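Local coordinates for MMS19 nucleotide excision repair protein homolog (Mus musculus, PDB 6TBL) that probably acts as a key component of the cytosolic iron-sulfur protein assembly complex that places iron-sulfur clusters in apoproteins of DNA metabolism and genome integrity, at residues Leu13-Leu17 / Thr28-Leu32; Leu36-Pro40 / Ala75-Pro80; Arg66-Gln71 / Leu105-Ala110; Leu84-Lys88 / Trp117-Gly121. One frame throughout, in Å; residues are numbered along the deposited sequence.

Contact 1: residues Leu13-Leu17 / Thr28-Leu32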
loop_
_atom_site.group_PDB
_atom_site.type_symbol
_atom_site.label_atom_id
_atom_site.label_comp_id
_atom_site.label_asym_id
_atom_site.label_seq_id
_atom_site.Cartn_x
_atom_site.Cartn_y
_atom_site.Cartn_z
ATOM N N LEU A 13 13.842 39.187 -11.122
ATOM C CA LEU A 13 14.359 37.832 -10.953
ATOM C C LEU A 13 13.236 36.807 -11.025
ATOM O O LEU A 13 13.395 35.739 -11.629
ATOM C CB LEU A 13 15.101 37.711 -9.624
ATOM C CG LEU A 13 16.453 38.413 -9.511
ATOM C CD1 LEU A 13 16.989 38.300 -8.093
ATOM C CD2 LEU A 13 17.438 37.822 -10.504
ATOM N N LEU A 14 12.094 37.114 -10.409
ATOM C CA LEU A 14 10.965 36.193 -10.450
ATOM C C LEU A 14 10.410 36.069 -11.862
ATOM O O LEU A 14 10.128 34.960 -12.331
ATOM C CB LEU A 14 9.881 36.654 -9.478
ATOM C CG LEU A 14 10.284 36.652 -8.004
ATOM C CD1 LEU A 14 9.160 37.190 -7.139
ATOM C CD2 LEU A 14 10.687 35.257 -7.560
ATOM N N GLU A 15 10.253 37.195 -12.560
ATOM C CA GLU A 15 9.757 37.156 -13.930
ATOM C C GLU A 15 10.751 36.519 -14.889
ATOM O O GLU A 15 10.346 36.039 -15.952
ATOM C CB GLU A 15 9.401 38.568 -14.398
ATOM C CG GLU A 15 8.109 39.094 -13.804
ATOM C CD GLU A 15 6.906 38.276 -14.231
ATOM O OE1 GLU A 15 6.823 37.926 -15.427
ATOM O OE2 GLU A 15 6.051 37.975 -13.371
ATOM N N ALA A 16 12.039 36.503 -14.541
ATOM C CA ALA A 16 13.024 35.839 -15.386
ATOM C C ALA A 16 12.858 34.327 -15.385
ATOM O O ALA A 16 13.329 33.664 -16.316
ATOM C CB ALA A 16 14.439 36.211 -14.942
ATOM N N LEU A 17 12.203 33.766 -14.366
ATOM C CA LEU A 17 11.966 32.328 -14.328
ATOM C C LEU A 17 11.028 31.869 -15.435
ATOM O O LEU A 17 11.059 30.692 -15.811
ATOM C CB LEU A 17 11.397 31.924 -12.969
ATOM C CG LEU A 17 12.310 32.153 -11.765
ATOM C CD1 LEU A 17 11.547 31.958 -10.472
ATOM C CD2 LEU A 17 13.502 31.217 -11.823
ATOM N N THR A 28 19.102 33.745 -13.617
ATOM C CA THR A 28 18.303 34.146 -12.464
ATOM C C THR A 28 18.350 33.103 -11.352
ATOM O O THR A 28 18.293 33.460 -10.171
ATOM C CB THR A 28 16.857 34.421 -12.885
ATOM O OG1 THR A 28 16.075 34.757 -11.732
ATOM C CG2 THR A 28 16.249 33.208 -13.570
ATOM N N LEU A 29 18.469 31.819 -11.705
ATOM C CA LEU A 29 18.532 30.777 -10.684
ATOM C C LEU A 29 19.798 30.897 -9.844
ATOM O O LEU A 29 19.779 30.607 -8.642
ATOM C CB LEU A 29 18.445 29.396 -11.331
ATOM C CG LEU A 29 17.070 28.954 -11.832
ATOM C CD1 LEU A 29 17.192 27.714 -12.703
ATOM C CD2 LEU A 29 16.134 28.694 -10.662
ATOM N N SER A 30 20.908 31.321 -10.453
ATOM C CA SER A 30 22.138 31.502 -9.692
ATOM C C SER A 30 22.043 32.663 -8.711
ATOM O O SER A 30 22.837 32.729 -7.768
ATOM C CB SER A 30 23.321 31.715 -10.636
ATOM O OG SER A 30 23.203 32.946 -11.330
ATOM N N CYS A 31 21.098 33.579 -8.917
ATOM C CA CYS A 31 20.859 34.661 -7.972
ATOM C C CYS A 31 19.850 34.282 -6.900
ATOM O O CYS A 31 19.963 34.744 -5.758
ATOM C CB CYS A 31 20.359 35.907 -8.705
ATOM S SG CYS A 31 21.541 36.615 -9.844
ATOM N N LEU A 32 18.870 33.449 -7.245
ATOM C CA LEU A 32 17.781 33.143 -6.326
ATOM C C LEU A 32 18.223 32.209 -5.204
ATOM O O LEU A 32 17.773 32.357 -4.063
ATOM C CB LEU A 32 16.610 32.541 -7.100
ATOM C CG LEU A 32 15.872 33.529 -7.999
ATOM C CD1 LEU A 32 14.886 32.809 -8.901
ATOM C CD2 LEU A 32 15.161 34.578 -7.156
#
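Start at T28, where helix 22-38 comes closest to L13-L17: its CA lies 5.6 Å from the CA of L13. The CA-to-CB bond points toward the partner segment, and the t rotamer brings OG1 to the backbone, where T28 OG1 donates a hydrogen bond to L13 O at 2.9 Å. This is the one hydrogen bond between the two segments; it gives a buried hydroxyl a partner. The rest of the T28 side chain packs on alanine and leucine, with A16 CB 3.6 Å from T28 CB and L17 CD2 3.8 Å from T28 CG2. Next, L29 sends its tip back to L17 (CD2 to CD2, 3.8 Å) and also touches A68 and C72 of helix 63-76. These two segments belong to the two helices of one HEAT repeat, helix 9-16 and helix 22-38, in the C-terminal part of MMS19. C31 lies at the exposed border, its CB 3.9 Å from L13 CD2. L32, one turn on from T28, points toward the shorter helix and fits between two leucines: L32 CD1 is 3.6 Å from L17 CD2, and L32 CD2 is 4.0 Å from L13 CB.

Contact 2: residues Leu36-Pro40 / Ala75-Pro80. With K (potassium ion), chain G.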
loop_
_atom_site.group_PDB
_atom_site.type_symbol
_atom_site.label_atom_id
_atom_site.label_comp_id
_atom_site.label_asym_id
_atom_site.label_seq_id
_atom_site.Cartn_x
_atom_site.Cartn_y
_atom_site.Cartn_z
ATOM N N LEU A 36 17.479 32.599 -1.186
ATOM C CA LEU A 36 16.706 31.651 -0.392
ATOM C C LEU A 36 17.450 31.242 0.870
ATOM O O LEU A 36 16.825 30.983 1.903
ATOM C CB LEU A 36 16.369 30.415 -1.223
ATOM C CG LEU A 36 15.488 30.642 -2.452
ATOM C CD1 LEU A 36 15.372 29.375 -3.288
ATOM C CD2 LEU A 36 14.112 31.142 -2.035
ATOM N N LEU A 37 18.779 31.189 0.812
ATOM C CA LEU A 37 19.550 30.723 1.955
ATOM C C LEU A 37 19.823 31.832 2.965
ATOM O O LEU A 37 19.843 31.568 4.174
ATOM C CB LEU A 37 20.869 30.116 1.480
ATOM C CG LEU A 37 20.754 28.922 0.530
ATOM C CD1 LEU A 37 22.133 28.471 0.076
ATOM C CD2 LEU A 37 20.005 27.781 1.196
ATOM N N GLU A 38 20.031 33.067 2.502
ATOM C CA GLU A 38 20.446 34.155 3.376
ATOM C C GLU A 38 19.339 35.141 3.715
ATOM O O GLU A 38 19.448 35.833 4.732
ATOM C CB GLU A 38 21.615 34.926 2.747
ATOM C CG GLU A 38 22.758 34.041 2.285
ATOM C CD GLU A 38 23.393 33.256 3.417
ATOM O OE1 GLU A 38 23.292 33.691 4.584
ATOM O OE2 GLU A 38 23.994 32.199 3.138
ATOM N N ALA A 39 18.289 35.229 2.903
ATOM C CA ALA A 39 17.167 36.133 3.163
ATOM C C ALA A 39 15.853 35.361 3.128
ATOM O O ALA A 39 14.966 35.651 2.321
ATOM C CB ALA A 39 17.155 37.281 2.156
ATOM N N PRO A 40 15.682 34.377 4.018
ATOM C CA PRO A 40 14.495 33.517 3.911
ATOM C C PRO A 40 13.202 34.214 4.292
ATOM O O PRO A 40 12.147 33.871 3.744
ATOM C CB PRO A 40 14.820 32.359 4.864
ATOM C CG PRO A 40 15.683 32.979 5.900
ATOM C CD PRO A 40 16.503 34.033 5.194
ATOM N N ALA A 75 17.078 24.590 -1.645
ATOM C CA ALA A 75 17.286 25.814 -0.885
ATOM C C ALA A 75 15.985 26.390 -0.344
ATOM O O ALA A 75 16.018 27.146 0.632
ATOM C CB ALA A 75 18.000 26.856 -1.748
ATOM N N LEU A 76 14.846 26.052 -0.956
ATOM C CA LEU A 76 13.562 26.521 -0.448
ATOM C C LEU A 76 13.302 26.033 0.971
ATOM O O LEU A 76 12.611 26.709 1.741
ATOM C CB LEU A 76 12.430 26.065 -1.369
ATOM C CG LEU A 76 12.024 26.996 -2.508
ATOM C CD1 LEU A 76 10.877 26.385 -3.293
ATOM C CD2 LEU A 76 11.626 28.350 -1.956
ATOM N N THR A 77 13.846 24.872 1.339
ATOM C CA THR A 77 13.600 24.316 2.664
ATOM C C THR A 77 14.208 25.149 3.786
ATOM O O THR A 77 13.965 24.838 4.958
ATOM C CB THR A 77 14.125 22.880 2.736
ATOM O OG1 THR A 77 15.547 22.881 2.571
ATOM C CG2 THR A 77 13.498 22.033 1.636
ATOM N N ARG A 78 14.981 26.192 3.466
ATOM C CA ARG A 78 15.496 27.092 4.491
ATOM C C ARG A 78 14.462 28.120 4.934
ATOM O O ARG A 78 14.625 28.728 5.997
ATOM C CB ARG A 78 16.756 27.803 3.987
ATOM C CG ARG A 78 17.526 28.546 5.071
ATOM C CD ARG A 78 19.019 28.495 4.820
ATOM N NE ARG A 78 19.517 27.123 4.793
ATOM C CZ ARG A 78 20.801 26.798 4.697
ATOM N NH1 ARG A 78 21.720 27.751 4.622
ATOM N NH2 ARG A 78 21.168 25.524 4.677
ATOM N N LEU A 79 13.401 28.317 4.151
ATOM C CA LEU A 79 12.326 29.209 4.551
ATOM C C LEU A 79 11.637 28.664 5.802
ATOM O O LEU A 79 11.797 27.488 6.146
ATOM C CB LEU A 79 11.318 29.371 3.412
ATOM C CG LEU A 79 11.864 29.768 2.037
ATOM C CD1 LEU A 79 10.732 30.102 1.085
ATOM C CD2 LEU A 79 12.838 30.926 2.135
ATOM N N PRO A 80 10.889 29.507 6.513
ATOM C CA PRO A 80 10.156 29.027 7.692
ATOM C C PRO A 80 9.267 27.837 7.363
ATOM O O PRO A 80 8.520 27.845 6.382
ATOM C CB PRO A 80 9.337 30.249 8.114
ATOM C CG PRO A 80 10.155 31.406 7.668
ATOM C CD PRO A 80 10.817 30.975 6.384
HETATM K K K G . 12.843 25.004 7.552
#
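Four leucines, all with chi2 near 180°, shape this meeting of the ends of helix 22-38 and helix 63-76. L36, in m, aims toward the other segment: its CB is 3.9 Å from A75 CB and its CD2 3.7 Å from L76 CD2. L76 starts off pointing away and reaches back with chi1 at -91°, between wells. L37, also m, brings CD2 to 3.7 Å from A75 CB and lies over one face of the R78 guanidinium. R78, t at chi1, runs its aliphatic part along the backbone, with CD 3.2 Å from L37 O. L79, in m, sets CD2 3.7 Å from P40 CB, just as P40 begins helix 40-43. The type I turn L76-L79, still within HEAT 3, leads the chain away from helix 63-76, and T77 O (2.8 Å) and L79 O (3.0 Å) bind K, with T81 OG1 the third ligand. No hydrogen bond crosses between the segments, so apolar packing joins these two HEAT repeats, while of the two segments 75-80 alone binds the ion.

Contact 3: residues Arg66-Gln71 / Leu105-Ala110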
loop_
_atom_site.group_PDB
_atom_site.type_symbol
_atom_site.label_atom_id
_atom_site.label_comp_id
_atom_site.label_asym_id
_atom_site.label_seq_id
_atom_site.Cartn_x
_atom_site.Cartn_y
_atom_site.Cartn_z
ATOM N N ARG A 66 17.742 22.045 -15.184
ATOM C CA ARG A 66 17.099 21.111 -14.263
ATOM C C ARG A 66 17.886 20.987 -12.965
ATOM O O ARG A 66 17.301 20.926 -11.877
ATOM C CB ARG A 66 16.936 19.742 -14.925
ATOM C CG ARG A 66 15.865 19.696 -16.001
ATOM C CD ARG A 66 15.640 18.280 -16.521
ATOM N NE ARG A 66 16.422 17.992 -17.721
ATOM C CZ ARG A 66 17.439 17.139 -17.770
ATOM N NH1 ARG A 66 17.805 16.478 -16.683
ATOM N NH2 ARG A 66 18.087 16.943 -18.910
ATOM N N ILE A 67 19.216 20.968 -13.061
ATOM C CA ILE A 67 20.050 20.879 -11.867
ATOM C C ILE A 67 19.884 22.123 -11.003
ATOM O O ILE A 67 19.641 22.034 -9.793
ATOM C CB ILE A 67 21.522 20.656 -12.259
ATOM C CG1 ILE A 67 21.703 19.254 -12.844
ATOM C CG2 ILE A 67 22.438 20.885 -11.062
ATOM C CD1 ILE A 67 23.100 18.976 -13.330
ATOM N N ALA A 68 20.009 23.304 -11.613
ATOM C CA ALA A 68 19.877 24.544 -10.855
ATOM C C ALA A 68 18.485 24.678 -10.247
ATOM O O ALA A 68 18.337 25.145 -9.111
ATOM C CB ALA A 68 20.190 25.742 -11.750
ATOM N N ALA A 69 17.452 24.265 -10.986
ATOM C CA ALA A 69 16.090 24.353 -10.471
ATOM C C ALA A 69 15.912 23.486 -9.232
ATOM O O ALA A 69 15.293 23.916 -8.249
ATOM C CB ALA A 69 15.091 23.953 -11.555
ATOM N N LEU A 70 16.452 22.265 -9.256
ATOM C CA LEU A 70 16.331 21.381 -8.101
ATOM C C LEU A 70 17.163 21.872 -6.922
ATOM O O LEU A 70 16.771 21.672 -5.766
ATOM C CB LEU A 70 16.739 19.960 -8.483
ATOM C CG LEU A 70 15.843 19.274 -9.515
ATOM C CD1 LEU A 70 16.413 17.920 -9.898
ATOM C CD2 LEU A 70 14.426 19.130 -8.985
ATOM N N GLN A 71 18.308 22.504 -7.187
ATOM C CA GLN A 71 19.091 23.078 -6.098
ATOM C C GLN A 71 18.342 24.209 -5.409
ATOM O O GLN A 71 18.510 24.417 -4.202
ATOM C CB GLN A 71 20.440 23.571 -6.621
ATOM C CG GLN A 71 21.345 22.465 -7.133
ATOM C CD GLN A 71 22.666 22.988 -7.660
ATOM O OE1 GLN A 71 22.921 24.192 -7.655
ATOM N NE2 GLN A 71 23.518 22.080 -8.118
ATOM N N LEU A 105 23.348 13.107 -12.756
ATOM C CA LEU A 105 23.645 14.359 -12.068
ATOM C C LEU A 105 22.380 15.086 -11.638
ATOM O O LEU A 105 22.354 15.721 -10.578
ATOM C CB LEU A 105 24.503 15.252 -12.957
ATOM C CG LEU A 105 25.913 14.714 -13.185
ATOM C CD1 LEU A 105 26.672 15.599 -14.155
ATOM C CD2 LEU A 105 26.654 14.601 -11.864
ATOM N N VAL A 106 21.319 15.011 -12.440
ATOM C CA VAL A 106 20.084 15.675 -12.041
ATOM C C VAL A 106 19.304 14.821 -11.044
ATOM O O VAL A 106 18.674 15.355 -10.123
ATOM C CB VAL A 106 19.252 16.029 -13.286
ATOM C CG1 VAL A 106 19.144 14.837 -14.190
ATOM C CG2 VAL A 106 17.874 16.531 -12.896
ATOM N N ARG A 107 19.350 13.495 -11.185
ATOM C CA ARG A 107 18.703 12.632 -10.202
ATOM C C ARG A 107 19.286 12.845 -8.813
ATOM O O ARG A 107 18.550 12.867 -7.820
ATOM C CB ARG A 107 18.838 11.169 -10.615
ATOM C CG ARG A 107 17.858 10.722 -11.683
ATOM C CD ARG A 107 17.999 9.234 -11.928
ATOM N NE ARG A 107 18.945 8.947 -12.996
ATOM C CZ ARG A 107 19.695 7.854 -13.045
ATOM N NH1 ARG A 107 19.619 6.957 -12.078
ATOM N NH2 ARG A 107 20.527 7.663 -14.055
ATOM N N LYS A 108 20.611 12.995 -8.724
ATOM C CA LYS A 108 21.252 13.251 -7.438
ATOM C C LYS A 108 20.667 14.487 -6.765
ATOM O O LYS A 108 20.385 14.474 -5.560
ATOM C CB LYS A 108 22.761 13.403 -7.630
ATOM C CG LYS A 108 23.497 13.930 -6.411
ATOM C CD LYS A 108 24.962 14.208 -6.717
ATOM C CE LYS A 108 25.621 14.966 -5.575
ATOM N NZ LYS A 108 27.056 15.243 -5.843
ATOM N N GLU A 109 20.466 15.563 -7.530
ATOM C CA GLU A 109 19.867 16.771 -6.971
ATOM C C GLU A 109 18.407 16.554 -6.598
ATOM O O GLU A 109 17.931 17.122 -5.608
ATOM C CB GLU A 109 19.998 17.928 -7.960
ATOM C CG GLU A 109 21.415 18.154 -8.463
ATOM C CD GLU A 109 22.366 18.587 -7.364
ATOM O OE1 GLU A 109 21.898 19.177 -6.367
ATOM O OE2 GLU A 109 23.584 18.335 -7.498
ATOM N N ALA A 110 17.683 15.742 -7.372
ATOM C CA ALA A 110 16.295 15.441 -7.035
ATOM C C ALA A 110 16.202 14.662 -5.727
ATOM O O ALA A 110 15.327 14.933 -4.897
ATOM C CB ALA A 110 15.634 14.666 -8.173
#
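R66 opens the contact from helix 63-76. Its CA-to-CB bond points toward L105-A110, and its guanidinium meets V106 at the edge, NH1 lying 3.3 Å from V106 CG1. The polar work of this buried arginine is done elsewhere: NE bonds to S60 O and NH1 forms a salt bridge with D101. I67 follows at the closest backbone approach, 5.2 Å from its CA to the CA of V106. It spans three residues of the other helix: CD1 is 4.0 Å from L105 CB, CG1 4.1 Å from V106 CB, and CG2 3.9 Å from E109 CG. One turn later L70 points toward the other helix, with CD1 3.6 Å from V106 CG2 and 3.8 Å from A110 CB, while L70 CB sits 3.9 Å from E109 CB. At Q71 the touch is between CG and the carboxylate, 3.4 Å from Q71 CG to E109 OE1, and no hydrogen bond joins the segments. The two helical segments run almost parallel, 9° apart with axes 8.9 Å from each other, as expected for the second helices of successive HEAT repeats, here HEAT 3 and HEAT 4. Behind helix 63-76, A68 and Q71 face helix 22-38 through L26, L29 and Q33; beyond helix 104-118, R107 forms a salt bridge and a cation-pi contact with the chain of MIP18 family protein galla-2.

Contact 4: residues Leu84-Lys88 / Trp117-Gly121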
loop_
_atom_site.group_PDB
_atom_site.type_symbol
_atom_site.label_atom_id
_atom_site.label_comp_id
_atom_site.label_asym_id
_atom_site.label_seq_id
_atom_site.Cartn_x
_atom_site.Cartn_y
_atom_site.Cartn_z
ATOM N N LEU A 84 5.945 26.399 4.405
ATOM C CA LEU A 84 6.232 25.399 3.389
ATOM C C LEU A 84 5.305 24.198 3.471
ATOM O O LEU A 84 5.058 23.551 2.449
ATOM C CB LEU A 84 7.679 24.916 3.503
ATOM C CG LEU A 84 8.769 25.982 3.469
ATOM C CD1 LEU A 84 10.122 25.320 3.438
ATOM C CD2 LEU A 84 8.591 26.907 2.282
ATOM N N LEU A 85 4.776 23.898 4.661
ATOM C CA LEU A 85 3.984 22.685 4.845
ATOM C C LEU A 85 2.773 22.580 3.923
ATOM O O LEU A 85 2.501 21.466 3.442
ATOM C CB LEU A 85 3.571 22.566 6.320
ATOM C CG LEU A 85 4.740 22.367 7.290
ATOM C CD1 LEU A 85 4.253 22.344 8.731
ATOM C CD2 LEU A 85 5.514 21.097 6.957
ATOM N N PRO A 86 2.018 23.646 3.628
ATOM C CA PRO A 86 0.920 23.510 2.655
ATOM C C PRO A 86 1.380 23.146 1.251
ATOM O O PRO A 86 0.536 22.801 0.416
ATOM C CB PRO A 86 0.247 24.892 2.675
ATOM C CG PRO A 86 1.258 25.806 3.268
ATOM C CD PRO A 86 2.005 24.976 4.258
ATOM N N TYR A 87 2.681 23.211 0.966
ATOM C CA TYR A 87 3.220 22.776 -0.312
ATOM C C TYR A 87 3.934 21.436 -0.236
ATOM O O TYR A 87 4.268 20.872 -1.284
ATOM C CB TYR A 87 4.188 23.833 -0.869
ATOM C CG TYR A 87 3.542 25.174 -1.123
ATOM C CD1 TYR A 87 2.986 25.474 -2.360
ATOM C CD2 TYR A 87 3.482 26.140 -0.125
ATOM C CE1 TYR A 87 2.391 26.698 -2.599
ATOM C CE2 TYR A 87 2.888 27.369 -0.355
ATOM C CZ TYR A 87 2.344 27.641 -1.594
ATOM O OH TYR A 87 1.749 28.858 -1.831
ATOM N N LYS A 88 4.158 20.908 0.971
ATOM C CA LYS A 88 5.005 19.730 1.139
ATOM C C LYS A 88 4.482 18.539 0.346
ATOM O O LYS A 88 5.259 17.830 -0.305
ATOM C CB LYS A 88 5.116 19.378 2.622
ATOM C CG LYS A 88 5.865 18.087 2.886
ATOM C CD LYS A 88 6.045 17.842 4.372
ATOM C CE LYS A 88 6.641 16.469 4.616
ATOM N NZ LYS A 88 6.885 16.201 6.054
ATOM N N TRP A 117 12.512 17.837 1.760
ATOM C CA TRP A 117 11.086 18.112 1.867
ATOM C C TRP A 117 10.346 17.046 2.662
ATOM O O TRP A 117 9.235 17.306 3.136
ATOM C CB TRP A 117 10.468 18.258 0.475
ATOM C CG TRP A 117 10.708 19.610 -0.127
ATOM C CD1 TRP A 117 11.834 20.032 -0.771
ATOM C CD2 TRP A 117 9.804 20.723 -0.130
ATOM N NE1 TRP A 117 11.685 21.334 -1.182
ATOM C CE2 TRP A 117 10.447 21.781 -0.802
ATOM C CE3 TRP A 117 8.509 20.923 0.360
ATOM C CZ2 TRP A 117 9.843 23.022 -0.992
ATOM C CZ3 TRP A 117 7.911 22.156 0.171
ATOM C CH2 TRP A 117 8.578 23.190 -0.498
ATOM N N PHE A 118 10.937 15.859 2.824
ATOM C CA PHE A 118 10.351 14.858 3.709
ATOM C C PHE A 118 10.515 15.239 5.174
ATOM O O PHE A 118 9.711 14.820 6.015
ATOM C CB PHE A 118 10.981 13.488 3.455
ATOM C CG PHE A 118 10.323 12.705 2.355
ATOM C CD1 PHE A 118 9.144 12.020 2.587
ATOM C CD2 PHE A 118 10.891 12.641 1.094
ATOM C CE1 PHE A 118 8.541 11.297 1.581
ATOM C CE2 PHE A 118 10.290 11.918 0.082
ATOM C CZ PHE A 118 9.117 11.244 0.327
ATOM N N LEU A 119 11.535 16.030 5.498
ATOM C CA LEU A 119 11.859 16.367 6.876
ATOM C C LEU A 119 11.155 17.622 7.374
ATOM O O LEU A 119 11.442 18.069 8.487
ATOM C CB LEU A 119 13.374 16.551 7.027
ATOM C CG LEU A 119 14.269 15.420 6.528
ATOM C CD1 LEU A 119 15.731 15.834 6.590
ATOM C CD2 LEU A 119 14.028 14.159 7.337
ATOM N N LEU A 120 10.259 18.212 6.585
ATOM C CA LEU A 120 9.598 19.435 7.030
ATOM C C LEU A 120 8.630 19.150 8.172
ATOM O O LEU A 120 8.709 19.776 9.236
ATOM C CB LEU A 120 8.888 20.104 5.855
ATOM C CG LEU A 120 9.823 20.791 4.858
ATOM C CD1 LEU A 120 9.027 21.404 3.726
ATOM C CD2 LEU A 120 10.670 21.851 5.554
ATOM N N GLY A 121 7.714 18.208 7.974
ATOM C CA GLY A 121 6.892 17.720 9.064
ATOM C C GLY A 121 7.580 16.591 9.807
ATOM O O GLY A 121 7.132 15.441 9.769
#
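Helix 81-94 is kinked where the N of P86 and of Y87 lacks the usual bond to the turn before; P86 has no NH to give, and Y87 N bonds three residues back, to L84 O (2.8 Å), as K88 N does to L85 O (3.0 Å). Across from it, helix 104-118 gives way to loop that runs on through G121. CA atoms lie 6.3 Å apart for K88 and W117 and 6.8 Å for L85 and L120, and the contacts are made largely by side chains. K88 is fully extended, t at all four chi angles, and its NZ donates a hydrogen bond to F118 O at 3.1 Å, so the lysine reaches a backbone carbonyl near the end of that helix. K88 NZ also lies 2.9 Å from G121 N, two donors that do not bond. Beside the lysine, L120 meets L84 (CB to L120 CD1, 3.8 Å) and L85 (CD2 to L120 CB, 3.7 Å), and W117 CZ3 lies 4.2 Å from Y87 CB. This pairs the two helices of HEAT 4. W117 NE1 bonds to M73 O of helix 63-76, Y87 OH bonds to D48 of helix 47-57, and F118 and L119 pack on the neighbouring chain of MIP18 family protein galla-2.

In the fold
From the N terminus, contact 1 closes a short loop first, pairing helix 9-16 with helix 22-38 inside HEAT 2. Contact 2 then opens on the end of that same helix and closes across 34 residues on the end of helix 63-76, joining HEAT 2 to HEAT 3. Contact 3 opens before contact 2 closes, so the two cross; it links helix 63-76 to helix 104-118. Contact 4, closed within HEAT 4, crosses contact 3 but follows contact 2 in series, and touches it through L84 and W117. L29 of contact 1 meets A68 of contact 3. Contacts 1 and 4 stand on opposite sides of the chain's centre, their centres about 23 Å apart.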